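PDB 5LMG: DNA topoisomerase 2-associated protein PAT1 from Saccharomyces cerevisiae, which activates mRNA decapping and represses translation, its C-terminal domain directly binding the decapping enzyme Dcp2 and the 5'-3' exonuclease Xrn1. Local coordinates for residues A[118-122]-A[175-180]. The protein carries 2 engineered substitutions. Residue numbers count along the deposited sequence, not the author numbering.
Sequences KQQKL and NSNFIE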
ATOM      1  N   LYS A 118      18.362   1.470  15.643  1.00 45.61           N
ATOM      2  CA  LYS A 118      17.401   0.429  15.281  1.00 45.62           C
ATOM      3  C   LYS A 118      16.128   0.416  16.154  1.00 47.42           C
ATOM      4  O   LYS A 118      15.021   0.444  15.601  1.00 45.93           O
ATOM      5  CB  LYS A 118      18.087  -0.953  15.257  1.00 49.71           C
ATOM      6  CG  LYS A 118      17.225  -2.084  14.690  1.00 60.12           C
ATOM      7  CD  LYS A 118      17.903  -3.434  14.889  1.00 76.76           C
ATOM      8  CE  LYS A 118      16.904  -4.558  15.011  1.00 92.98           C
ATOM      9  NZ  LYS A 118      17.559  -5.894  15.003  1.00104.24           N
ATOM     10  N   GLN A 119      16.281   0.385  17.494  1.00 44.19           N
ATOM     11  CA  GLN A 119      15.149   0.331  18.431  1.00 44.11           C
ATOM     12  C   GLN A 119      14.260   1.584  18.375  1.00 48.13           C
ATOM     13  O   GLN A 119      13.042   1.468  18.557  1.00 46.65           O
ATOM     14  CB  GLN A 119      15.594   0.022  19.869  1.00 46.15           C
ATOM     15  CG  GLN A 119      16.119  -1.421  20.091  1.00 57.65           C
ATOM     16  CD  GLN A 119      15.179  -2.522  19.623  1.00 72.99           C
ATOM     17  OE1 GLN A 119      15.499  -3.302  18.720  1.00 65.27           O
ATOM     18  NE2 GLN A 119      13.994  -2.602  20.210  1.00 69.03           N
ATOM     19  N   GLN A 120      14.860   2.763  18.116  1.00 44.03           N
ATOM     20  CA  GLN A 120      14.125   4.028  17.973  1.00 43.40           C
ATOM     21  C   GLN A 120      13.259   3.985  16.702  1.00 46.35           C
ATOM     22  O   GLN A 120      12.067   4.302  16.766  1.00 45.60           O
ATOM     23  CB  GLN A 120      15.087   5.228  17.936  1.00 44.52           C
ATOM     24  CG  GLN A 120      15.629   5.620  19.309  1.00 45.78           C
ATOM     25  CD  GLN A 120      16.679   6.698  19.210  1.00 52.60           C
ATOM     26  OE1 GLN A 120      17.519   6.707  18.306  1.00 42.09           O
ATOM     27  NE2 GLN A 120      16.656   7.636  20.141  1.00 45.33           N
ATOM     28  N   LYS A 121      13.853   3.531  15.572  1.00 42.22           N
ATOM     29  CA  LYS A 121      13.197   3.359  14.277  1.00 42.28           C
ATOM     30  C   LYS A 121      12.058   2.316  14.394  1.00 47.14           C
ATOM     31  O   LYS A 121      10.992   2.507  13.813  1.00 44.33           O
ATOM     32  CB  LYS A 121      14.212   2.909  13.213  1.00 43.72           C
ATOM     33  CG  LYS A 121      15.239   3.956  12.806  1.00 48.95           C
ATOM     34  CD  LYS A 121      16.294   3.331  11.900  1.00 48.04           C
ATOM     35  CE  LYS A 121      17.308   4.333  11.421  1.00 46.90           C
ATOM     36  NZ  LYS A 121      18.301   3.702  10.514  1.00 45.96           N
ATOM     37  N   LEU A 122      12.300   1.213  15.140  1.00 45.67           N
ATOM     38  CA  LEU A 122      11.315   0.155  15.368  1.00 45.74           C
ATOM     39  C   LEU A 122      10.136   0.697  16.188  1.00 48.01           C
ATOM     40  O   LEU A 122       8.991   0.403  15.853  1.00 47.10           O
ATOM     41  CB  LEU A 122      11.980  -1.068  16.039  1.00 46.60           C
ATOM     42  CG  LEU A 122      11.310  -2.460  15.954  1.00 52.64           C
ATOM     43  CD1 LEU A 122      10.620  -2.819  17.233  1.00 54.53           C
ATOM     44  CD2 LEU A 122      10.418  -2.646  14.732  1.00 52.77           C
ATOM     45  N   ASN A 175      17.187  -3.919   8.633  1.00 67.92           N
ATOM     46  CA  ASN A 175      17.271  -3.993  10.099  1.00 69.41           C
ATOM     47  C   ASN A 175      16.090  -4.681  10.833  1.00 74.41           C
ATOM     48  O   ASN A 175      15.720  -4.240  11.928  1.00 75.04           O
ATOM     49  CB  ASN A 175      17.479  -2.578  10.676  1.00 73.38           C
ATOM     50  CG  ASN A 175      18.731  -1.876  10.213  1.00100.85           C
ATOM     51  OD1 ASN A 175      19.793  -1.979  10.837  1.00 96.75           O
ATOM     52  ND2 ASN A 175      18.620  -1.108   9.135  1.00 92.33           N
ATOM     53  N   SER A 176      15.543  -5.782  10.288  1.00 70.02           N
ATOM     54  CA  SER A 176      14.464  -6.470  11.001  1.00 69.83           C
ATOM     55  C   SER A 176      14.544  -7.989  10.924  1.00 72.34           C
ATOM     56  O   SER A 176      14.759  -8.554   9.846  1.00 73.12           O
ATOM     57  CB  SER A 176      13.093  -5.974  10.558  1.00 73.50           C
ATOM     58  OG  SER A 176      12.763  -6.443   9.262  1.00 84.17           O
ATOM     59  N   ASN A 177      14.363  -8.637  12.083  1.00 66.23           N
ATOM     60  CA  ASN A 177      14.357 -10.091  12.256  1.00 64.45           C
ATOM     61  C   ASN A 177      12.911 -10.614  12.323  1.00 64.11           C
ATOM     62  O   ASN A 177      11.971  -9.811  12.335  1.00 61.92           O
ATOM     63  CB  ASN A 177      15.161 -10.493  13.503  1.00 65.50           C
ATOM     64  CG  ASN A 177      14.784  -9.778  14.779  1.00 85.94           C
ATOM     65  OD1 ASN A 177      13.658  -9.868  15.282  1.00 72.48           O
ATOM     66  ND2 ASN A 177      15.751  -9.091  15.361  1.00 84.31           N
ATOM     67  N   PHE A 178      12.739 -11.955  12.360  1.00 59.07           N
ATOM     68  CA  PHE A 178      11.442 -12.636  12.409  1.00 57.94           C
ATOM     69  C   PHE A 178      10.519 -12.103  13.518  1.00 58.69           C
ATOM     70  O   PHE A 178       9.417 -11.649  13.212  1.00 56.89           O
ATOM     71  CB  PHE A 178      11.636 -14.164  12.513  1.00 60.63           C
ATOM     72  CG  PHE A 178      10.365 -14.984  12.466  1.00 62.66           C
ATOM     73  CD1 PHE A 178       9.714 -15.222  11.260  1.00 65.60           C
ATOM     74  CD2 PHE A 178       9.842 -15.554  13.623  1.00 66.06           C
ATOM     75  CE1 PHE A 178       8.544 -15.990  11.215  1.00 66.72           C
ATOM     76  CE2 PHE A 178       8.675 -16.326  13.577  1.00 69.28           C
ATOM     77  CZ  PHE A 178       8.032 -16.537  12.373  1.00 66.80           C
ATOM     78  N   ILE A 179      10.985 -12.125  14.785  1.00 54.91           N
ATOM     79  CA  ILE A 179      10.242 -11.655  15.964  1.00 54.18           C
ATOM     80  C   ILE A 179       9.668 -10.235  15.758  1.00 54.47           C
ATOM     81  O   ILE A 179       8.493 -10.004  16.050  1.00 52.08           O
ATOM     82  CB  ILE A 179      11.111 -11.774  17.259  1.00 57.88           C
ATOM     83  CG1 ILE A 179      11.372 -13.262  17.628  1.00 58.96           C
ATOM     84  CG2 ILE A 179      10.489 -11.006  18.447  1.00 58.34           C
ATOM     85  CD1 ILE A 179      12.637 -13.523  18.505  1.00 68.42           C
ATOM     86  N   GLU A 180      10.501  -9.308  15.248  1.00 50.34           N
ATOM     87  CA  GLU A 180      10.145  -7.909  15.027  1.00 49.99           C
ATOM     88  C   GLU A 180       9.057  -7.715  13.954  1.00 51.59           C
ATOM     89  O   GLU A 180       8.096  -6.992  14.223  1.00 49.51           O
ATOM     90  CB  GLU A 180      11.397  -7.063  14.744  1.00 51.62           C
ATOM     91  CG  GLU A 180      12.251  -6.832  15.988  1.00 59.55           C
ATOM     92  CD  GLU A 180      13.686  -6.388  15.768  1.00 80.07           C
ATOM     93  OE1 GLU A 180      14.152  -6.410  14.604  1.00 64.34           O
ATOM     94  OE2 GLU A 180      14.361  -6.056  16.770  1.00 77.80           O
TER
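The first turn of helix 118-130, with its backbone hydrogen bond from Leu122 N to Lys118 O (2.9 Å), lies beside the link between helices 151-174 and 178-191. Asn175 leaves helical geometry (phi/psi -110/40), Ser176 is extended, and at Phe178 the chain becomes helical again. The backbones come closest at Lys118 and Asn175, whose CA atoms are 6.8 Å apart; the CA atoms of Leu122 and Glu180 are 8.2 Å apart.

Lys118, its side chain extended with all four chi angles t, reaches along the link. Its CG meets CB of Asn175 at 4.1 Å, its CE lies 3.3 Å from the backbone O of Asn175, and its NZ forms a salt bridge with OE1 of Glu180 (3.5 Å). That carboxylate also serves the new helix start. Asn177, the N-cap, accepts a hydrogen bond on OD1 from Glu180 N (3.2 Å), while Glu180 OE1 receives a weak reciprocal hydrogen bond from Asn177 N (3.4 Å). This pair is a capping box, so the same oxygen faces both the capped turn and the lysine of the other helix. One turn along from Lys118, Leu122 CG packs against the aliphatic CG of Glu180 at 4.5 Å.

The contact, at the surface near a bound magnesium ion (about 5 Å from the Gln119 side chain), joins one helix to the turn between two successive helices, consistent with an alpha-helical repeat domain of the TPR clan. Leu122 and Lys121 also touch Phe171 of helix 151-174, whose end is tied to the link by Ser176 OG, hydrogen-bonded to Leu172 O. The first turn of helix 178-191 thus meets helix 118-130 through Glu180 and, through Phe178, Thr234 and Trp235 of helix 234-246.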